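Local coordinates for protein aldehyde dehydrogenase (Burkholderia thailandensis, PDB 5J6B) that binds NADPH and probably oxidises aldehydes to carboxylic acids with NADP+ as the electron acceptor, at residues N26-V31 against V43-A48; F182-A187 against F211-A216. All coordinates share one frame; numbering follows the deposited sequence.

Overall arrangement
From the N terminus, the chain reaches contact 1 first. Residues 26-31 run into the edge strand 29-32, the chain turns back along strand 39-43, and residues 43-48 close this hairpin before leading into helix 48-66. Contact 2 opens only after contact 1 has closed, so the two follow in series without nesting or crossing. Beside the bound NADPH, strand 182-185 leads through helix 192-202 to strand 211-213, and contact 2 closes this crossover by pairing the two strands in parallel. With centres about 12 Å apart, the contacts meet directly: Ala-46 N lies 2.8 Å from Pro-215 O, a probable hydrogen bond. The N-terminal four-stranded sheet is thereby joined to the edge of the nucleotide-binding sheet.

Contact 1: N26-V31 against V43-A48; sequences NAELEV and VALADA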
loop_
_atom_site.group_PDB
_atom_site.type_symbol
_atom_site.label_atom_id
_atom_site.label_comp_id
_atom_site.label_asym_id
_atom_site.label_seq_id
_atom_site.Cartn_x
_atom_site.Cartn_y
_atom_site.Cartn_z
ATOM N N ASN A 26 -43.901 -17.023 -13.097
ATOM C CA ASN A 26 -44.367 -18.393 -13.275
ATOM C C ASN A 26 -43.889 -19.163 -12.055
ATOM O O ASN A 26 -43.268 -18.597 -11.152
ATOM C CB ASN A 26 -43.849 -19.004 -14.580
ATOM C CG ASN A 26 -42.320 -19.066 -14.636
ATOM O OD1 ASN A 26 -41.700 -19.855 -13.928
ATOM N ND2 ASN A 26 -41.717 -18.250 -15.496
ATOM N N ALA A 27 -44.172 -20.459 -12.035
ATOM C CA ALA A 27 -43.742 -21.341 -10.953
ATOM C C ALA A 27 -43.128 -22.607 -11.526
ATOM O O ALA A 27 -43.360 -23.717 -11.035
ATOM C CB ALA A 27 -44.909 -21.671 -10.022
ATOM N N GLU A 28 -42.318 -22.455 -12.576
ATOM C CA GLU A 28 -41.902 -23.611 -13.359
ATOM C C GLU A 28 -40.749 -24.374 -12.722
ATOM O O GLU A 28 -40.598 -25.571 -12.988
ATOM C CB GLU A 28 -41.538 -23.170 -14.779
ATOM C CG GLU A 28 -42.697 -22.514 -15.522
ATOM C CD GLU A 28 -42.278 -21.857 -16.827
ATOM O OE1 GLU A 28 -41.100 -22.001 -17.221
ATOM O OE2 GLU A 28 -43.130 -21.192 -17.456
ATOM N N LEU A 29 -39.934 -23.722 -11.893
ATOM C CA LEU A 29 -38.749 -24.356 -11.320
ATOM C C LEU A 29 -39.109 -25.003 -9.988
ATOM O O LEU A 29 -39.292 -24.313 -8.980
ATOM C CB LEU A 29 -37.616 -23.348 -11.139
ATOM C CG LEU A 29 -36.348 -23.941 -10.504
ATOM C CD1 LEU A 29 -35.916 -25.199 -11.264
ATOM C CD2 LEU A 29 -35.210 -22.910 -10.456
ATOM N N GLU A 30 -39.184 -26.330 -9.977
ATOM C CA GLU A 30 -39.400 -27.066 -8.742
ATOM C C GLU A 30 -38.081 -27.237 -7.997
ATOM O O GLU A 30 -37.051 -27.573 -8.599
ATOM C CB GLU A 30 -40.026 -28.427 -9.046
ATOM C CG GLU A 30 -41.375 -28.348 -9.765
ATOM C CD GLU A 30 -41.975 -29.723 -10.015
ATOM O OE1 GLU A 30 -41.215 -30.655 -10.374
ATOM O OE2 GLU A 30 -43.205 -29.873 -9.841
ATOM N N VAL A 31 -38.105 -26.999 -6.688
ATOM C CA VAL A 31 -36.930 -27.182 -5.839
ATOM C C VAL A 31 -37.251 -28.296 -4.860
ATOM O O VAL A 31 -38.258 -28.225 -4.144
ATOM C CB VAL A 31 -36.540 -25.895 -5.097
ATOM C CG1 VAL A 31 -35.232 -26.117 -4.289
ATOM C CG2 VAL A 31 -36.373 -24.759 -6.083
ATOM N N VAL A 43 -40.257 -21.844 -7.869
ATOM C CA VAL A 43 -39.794 -20.478 -8.065
ATOM C C VAL A 43 -39.924 -20.116 -9.539
ATOM O O VAL A 43 -40.021 -20.981 -10.415
ATOM C CB VAL A 43 -38.346 -20.260 -7.562
ATOM C CG1 VAL A 43 -38.087 -21.060 -6.283
ATOM C CG2 VAL A 43 -37.352 -20.591 -8.635
ATOM N N ALA A 44 -39.959 -18.806 -9.794
ATOM C CA ALA A 44 -40.077 -18.292 -11.152
ATOM C C ALA A 44 -38.797 -18.554 -11.942
ATOM O O ALA A 44 -37.701 -18.208 -11.493
ATOM C CB ALA A 44 -40.377 -16.794 -11.119
ATOM N N LEU A 45 -38.946 -19.159 -13.122
ATOM C CA LEU A 45 -37.837 -19.480 -14.015
ATOM C C LEU A 45 -37.774 -18.410 -15.101
ATOM O O LEU A 45 -38.763 -18.175 -15.808
ATOM C CB LEU A 45 -38.026 -20.872 -14.620
ATOM C CG LEU A 45 -36.933 -21.492 -15.492
ATOM C CD1 LEU A 45 -35.696 -21.870 -14.668
ATOM C CD2 LEU A 45 -37.492 -22.696 -16.244
ATOM N N ALA A 46 -36.632 -17.738 -15.207
ATOM C CA ALA A 46 -36.469 -16.666 -16.181
ATOM C C ALA A 46 -36.169 -17.236 -17.565
ATOM O O ALA A 46 -35.328 -18.128 -17.707
ATOM C CB ALA A 46 -35.339 -15.728 -15.752
ATOM N N ASP A 47 -36.849 -16.716 -18.583
ATOM C CA ASP A 47 -36.529 -17.057 -19.961
ATOM C C ASP A 47 -35.600 -15.998 -20.550
ATOM O O ASP A 47 -35.210 -15.033 -19.882
ATOM C CB ASP A 47 -37.800 -17.225 -20.799
ATOM C CG ASP A 47 -38.674 -15.980 -20.828
ATOM O OD1 ASP A 47 -38.190 -14.866 -20.545
ATOM O OD2 ASP A 47 -39.876 -16.127 -21.151
ATOM N N ALA A 48 -35.254 -16.177 -21.828
ATOM C CA ALA A 48 -34.246 -15.321 -22.452
ATOM C C ALA A 48 -34.712 -13.877 -22.537
ATOM O O ALA A 48 -33.894 -12.953 -22.425
ATOM C CB ALA A 48 -33.894 -15.843 -23.848
HETATM O O HOH W 1 -39.317 -19.776 -18.177
#
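The carboxamide of Asn-26 lies along the backbone of Leu-45 and bonds to it at both ends. Leu-45 N gives a nearly straight bond to OD1 of Asn-26 (3.0 Å, 178° at the hydrogen). The Asn-26 ND2 group answers with a bond to Leu-45 O, which sits in the amide plane. The Asn-26 chi1 of 61° sets CG between the backbone N and the carbonyl carbon. From there OD1 also accepts from Glu-28 N at 3.0 Å, closing an Asx turn; two backbone donors thus grip one oxygen, and the amide is fixed in rotation.

Glu-28 crosses Leu-45 at about a right angle, OE1 coming to 3.8 Å from CD2. A water donates both to this OE1 and to Leu-45 O, giving that carbonyl a second donor beside the Asn-26 amide.

Farther along, Leu-29 and Val-43 form an antiparallel hydrogen-bonded pair. Leu-29 N bonds to Val-43 O, and Val-43 N returns the bond to Leu-29 O at 2.9 Å. Their side chains lie next to each other on one face of the sheet, pointing the same way, with CD2 of Leu-29 3.6 Å from CG2 of Val-43. Val-31 adds a looser touch, its CG2 meeting CG1 of Val-43 at 4.1 Å.

The whole is the open end of a beta hairpin, strands 29-32 and 39-43, at the edge of the N-terminal sheet. On the other side of strand 39-43 runs strand 13-18, where Tyr-14 meets Val-43. Helix 192-202 packs against the valines through Ile-192 and Leu-195, while Pro-215 and His-217 meet Leu-29. At the far end Asp-47 caps helix 48-66, its OD1 accepting from Ala-50 N.

Contact 2: F182-A187 against F211-A216; sequences FVLKPA and FSILPA. With NDP (NADPH dihydro-nicotinamide-adenine-dinucleotide phosphate), chain F.
Phe-182 and Phe-211 point the same way from neighbouring parallel strands, and their contact is a CH-pi one: CB of Phe-211 sits over a face of the Phe-182 ring, displaced toward the CZ rim, 3.8 Å from its centroid. These strands, 182-185 and 211-213, are the two arms of a right-handed beta-alpha-beta crossover in the Rossmann-like nucleotide-binding domain of the aldehyde dehydrogenase fold. Leu-184 and Ile-213 continue the Phe face, CB of the leucine 4.2 Å from CG1 of the isoleucine, with helix 192-202 laid over it. On the other face Val-183 CG1 meets Leu-214 CD1 at 4.0 Å, beneath Ala-54 of helix 48-66. Ser-212 shares that face, its hydroxyl bonded to Ala-19 N.

Between the faces the backbones are zipped by three bonds, Ser-212 N to Phe-182 O, Leu-184 N to Ser-212 O and Leu-214 N to Leu-184 O.

Beyond the strand ends the contact turns polar. The Lys-185 chain leaves with CG anti to the backbone N (chi1 -171°), passes Leu-214 O, then bends at chi3 and chi4, bringing NZ within bonding distance of five oxygens. Three N-H groups cannot serve them singly, so some bonds must be shared. They are Pro-186 O, Ala-216 O, NADPH ribose hydroxyl O3B, ester oxygen O2B, which carries the phosphate that distinguishes NADPH from NADH, and, weakly, phosphate oxygen O2X. A water bridges Ala-216 N and Pro-186 O. From the loop that follows strand 211-213, Ala-216 O accepts from Lys-185 NZ at 2.9 Å, with a C=O...N angle of 173°.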
loop_
_atom_site.group_PDB
_atom_site.type_symbol
_atom_site.label_atom_id
_atom_site.label_comp_id
_atom_site.label_asym_id
_atom_site.label_seq_id
_atom_site.Cartn_x
_atom_site.Cartn_y
_atom_site.Cartn_z
ATOM N N PHE A 182 -25.401 -5.881 -11.555
ATOM C CA PHE A 182 -25.115 -7.282 -11.832
ATOM C C PHE A 182 -26.403 -8.052 -12.063
ATOM O O PHE A 182 -27.487 -7.644 -11.636
ATOM C CB PHE A 182 -24.307 -7.934 -10.695
ATOM C CG PHE A 182 -25.065 -8.050 -9.405
ATOM C CD1 PHE A 182 -25.911 -9.137 -9.171
ATOM C CD2 PHE A 182 -24.937 -7.076 -8.428
ATOM C CE1 PHE A 182 -26.631 -9.247 -7.981
ATOM C CE2 PHE A 182 -25.661 -7.173 -7.222
ATOM C CZ PHE A 182 -26.501 -8.268 -6.999
ATOM N N VAL A 183 -26.260 -9.187 -12.743
ATOM C CA VAL A 183 -27.324 -10.165 -12.923
ATOM C C VAL A 183 -26.801 -11.495 -12.396
ATOM O O VAL A 183 -25.822 -12.032 -12.929
ATOM C CB VAL A 183 -27.751 -10.288 -14.397
ATOM C CG1 VAL A 183 -28.958 -11.228 -14.517
ATOM C CG2 VAL A 183 -28.085 -8.922 -14.983
ATOM N N LEU A 184 -27.443 -12.027 -11.357
ATOM C CA LEU A 184 -26.991 -13.265 -10.730
ATOM C C LEU A 184 -27.861 -14.437 -11.165
ATOM O O LEU A 184 -29.089 -14.369 -11.070
ATOM C CB LEU A 184 -27.010 -13.154 -9.204
ATOM C CG LEU A 184 -26.818 -14.466 -8.435
ATOM C CD1 LEU A 184 -25.405 -15.079 -8.668
ATOM C CD2 LEU A 184 -27.084 -14.228 -6.946
ATOM N N LYS A 185 -27.225 -15.513 -11.631
ATOM C CA LYS A 185 -27.941 -16.754 -11.914
ATOM C C LYS A 185 -27.502 -17.810 -10.916
ATOM O O LYS A 185 -26.395 -18.361 -11.037
ATOM C CB LYS A 185 -27.698 -17.243 -13.345
ATOM C CG LYS A 185 -28.601 -18.419 -13.720
ATOM C CD LYS A 185 -27.982 -19.318 -14.807
ATOM C CE LYS A 185 -27.107 -20.411 -14.204
ATOM N NZ LYS A 185 -27.903 -21.318 -13.312
ATOM N N PRO A 186 -28.318 -18.125 -9.924
ATOM C CA PRO A 186 -27.945 -19.152 -8.951
ATOM C C PRO A 186 -28.107 -20.540 -9.551
ATOM O O PRO A 186 -28.646 -20.716 -10.648
ATOM C CB PRO A 186 -28.954 -18.927 -7.818
ATOM C CG PRO A 186 -30.183 -18.429 -8.542
ATOM C CD PRO A 186 -29.664 -17.567 -9.669
ATOM N N ALA A 187 -27.654 -21.533 -8.787
ATOM C CA ALA A 187 -27.852 -22.923 -9.169
ATOM C C ALA A 187 -29.337 -23.267 -9.113
ATOM O O ALA A 187 -30.021 -22.950 -8.131
ATOM C CB ALA A 187 -27.062 -23.842 -8.242
ATOM N N PHE A 211 -29.581 -4.619 -9.679
ATOM C CA PHE A 211 -29.430 -6.062 -9.588
ATOM C C PHE A 211 -30.635 -6.763 -10.196
ATOM O O PHE A 211 -31.758 -6.243 -10.196
ATOM C CB PHE A 211 -29.213 -6.548 -8.136
ATOM C CG PHE A 211 -30.475 -6.571 -7.296
ATOM C CD1 PHE A 211 -31.224 -7.744 -7.161
ATOM C CD2 PHE A 211 -30.899 -5.432 -6.626
ATOM C CE1 PHE A 211 -32.363 -7.772 -6.368
ATOM C CE2 PHE A 211 -32.061 -5.450 -5.840
ATOM C CZ PHE A 211 -32.791 -6.619 -5.726
ATOM N N SER A 212 -30.370 -7.944 -10.742
ATOM C CA SER A 212 -31.392 -8.926 -11.052
ATOM C C SER A 212 -30.880 -10.280 -10.592
ATOM O O SER A 212 -29.675 -10.551 -10.631
ATOM C CB SER A 212 -31.733 -8.965 -12.552
ATOM O OG SER A 212 -32.336 -7.752 -12.978
ATOM N N ILE A 213 -31.797 -11.121 -10.128
ATOM C CA ILE A 213 -31.475 -12.475 -9.697
ATOM C C ILE A 213 -32.453 -13.398 -10.403
ATOM O O ILE A 213 -33.646 -13.419 -10.075
ATOM C CB ILE A 213 -31.547 -12.639 -8.172
ATOM C CG1 ILE A 213 -30.520 -11.712 -7.504
ATOM C CG2 ILE A 213 -31.296 -14.099 -7.777
ATOM C CD1 ILE A 213 -30.515 -11.770 -6.012
ATOM N N LEU A 214 -31.957 -14.158 -11.373
ATOM C CA LEU A 214 -32.828 -14.881 -12.296
ATOM C C LEU A 214 -32.484 -16.359 -12.296
ATOM O O LEU A 214 -31.422 -16.742 -12.827
ATOM C CB LEU A 214 -32.700 -14.305 -13.707
ATOM C CG LEU A 214 -32.998 -12.815 -13.891
ATOM C CD1 LEU A 214 -32.740 -12.406 -15.329
ATOM C CD2 LEU A 214 -34.431 -12.488 -13.505
ATOM N N PRO A 215 -33.315 -17.224 -11.711
ATOM C CA PRO A 215 -33.111 -18.664 -11.908
ATOM C C PRO A 215 -33.273 -19.030 -13.378
ATOM O O PRO A 215 -34.141 -18.505 -14.078
ATOM C CB PRO A 215 -34.194 -19.306 -11.037
ATOM C CG PRO A 215 -34.563 -18.222 -10.021
ATOM C CD PRO A 215 -34.447 -16.945 -10.807
ATOM N N ALA A 216 -32.395 -19.917 -13.847
ATOM C CA ALA A 216 -32.427 -20.412 -15.217
ATOM C C ALA A 216 -31.534 -21.643 -15.288
ATOM O O ALA A 216 -30.432 -21.642 -14.725
ATOM C CB ALA A 216 -31.953 -19.340 -16.212
HETATM P PA NDP F . -21.692 -26.750 -11.956
HETATM O O1A NDP F . -20.489 -26.424 -12.790
HETATM O O2A NDP F . -22.402 -28.023 -12.431
HETATM O O5B NDP F . -22.741 -25.561 -11.976
HETATM C C5B NDP F . -22.410 -24.303 -11.350
HETATM C C4B NDP F . -23.324 -23.260 -11.939
HETATM O O4B NDP F . -23.058 -23.136 -13.354
HETATM C C3B NDP F . -24.826 -23.564 -11.826
HETATM O O3B NDP F . -25.533 -22.353 -11.571
HETATM C C2B NDP F . -25.157 -24.108 -13.219
HETATM O O2B NDP F . -26.531 -23.954 -13.628
HETATM C C1B NDP F . -24.282 -23.195 -14.059
HETATM N N9A NDP F . -24.038 -23.676 -15.419
HETATM C C8A NDP F . -23.635 -24.925 -15.813
HETATM N N7A NDP F . -23.418 -25.034 -17.102
HETATM C C5A NDP F . -23.710 -23.770 -17.594
HETATM C C6A NDP F . -23.664 -23.221 -18.889
HETATM N N6A NDP F . -23.364 -23.926 -19.991
HETATM N N1A NDP F . -23.973 -21.913 -19.027
HETATM C C2A NDP F . -24.340 -21.219 -17.944
HETATM N N3A NDP F . -24.450 -21.637 -16.681
HETATM C C4A NDP F . -24.102 -22.927 -16.568
HETATM O O3 NDP F . -21.228 -27.017 -10.457
HETATM P PN NDP F . -22.041 -27.352 -9.128
HETATM O O1N NDP F . -23.229 -26.460 -9.022
HETATM O O2N NDP F . -22.405 -28.824 -9.156
HETATM O O5D NDP F . -20.994 -27.100 -7.946
HETATM C C5D NDP F . -19.896 -27.975 -7.633
HETATM C C4D NDP F . -18.635 -27.418 -8.246
HETATM O O4D NDP F . -18.376 -26.087 -7.715
HETATM C C3D NDP F . -17.384 -28.258 -7.939
HETATM O O3D NDP F . -16.491 -28.417 -9.036
HETATM C C2D NDP F . -16.723 -27.447 -6.830
HETATM O O2D NDP F . -15.339 -27.662 -6.594
HETATM C C1D NDP F . -17.022 -26.035 -7.304
HETATM N N1N NDP F . -16.832 -25.110 -6.193
HETATM C C2N NDP F . -15.932 -24.072 -6.271
HETATM C C3N NDP F . -15.629 -23.288 -5.213
HETATM C C7N NDP F . -14.705 -22.101 -5.321
HETATM O O7N NDP F . -15.076 -21.034 -4.800
HETATM N N7N NDP F . -13.525 -22.243 -5.927
HETATM C C4N NDP F . -16.205 -23.615 -3.857
HETATM C C5N NDP F . -17.395 -24.496 -3.991
HETATM C C6N NDP F . -17.602 -25.224 -5.072
HETATM P P2B NDP F . -27.686 -24.999 -13.166
HETATM O O1X NDP F . -27.160 -25.938 -12.127
HETATM O O2X NDP F . -28.794 -24.077 -12.658
HETATM O O3X NDP F . -28.099 -25.756 -14.443
HETATM O O HOH W 2 -31.120 -21.112 -11.609
#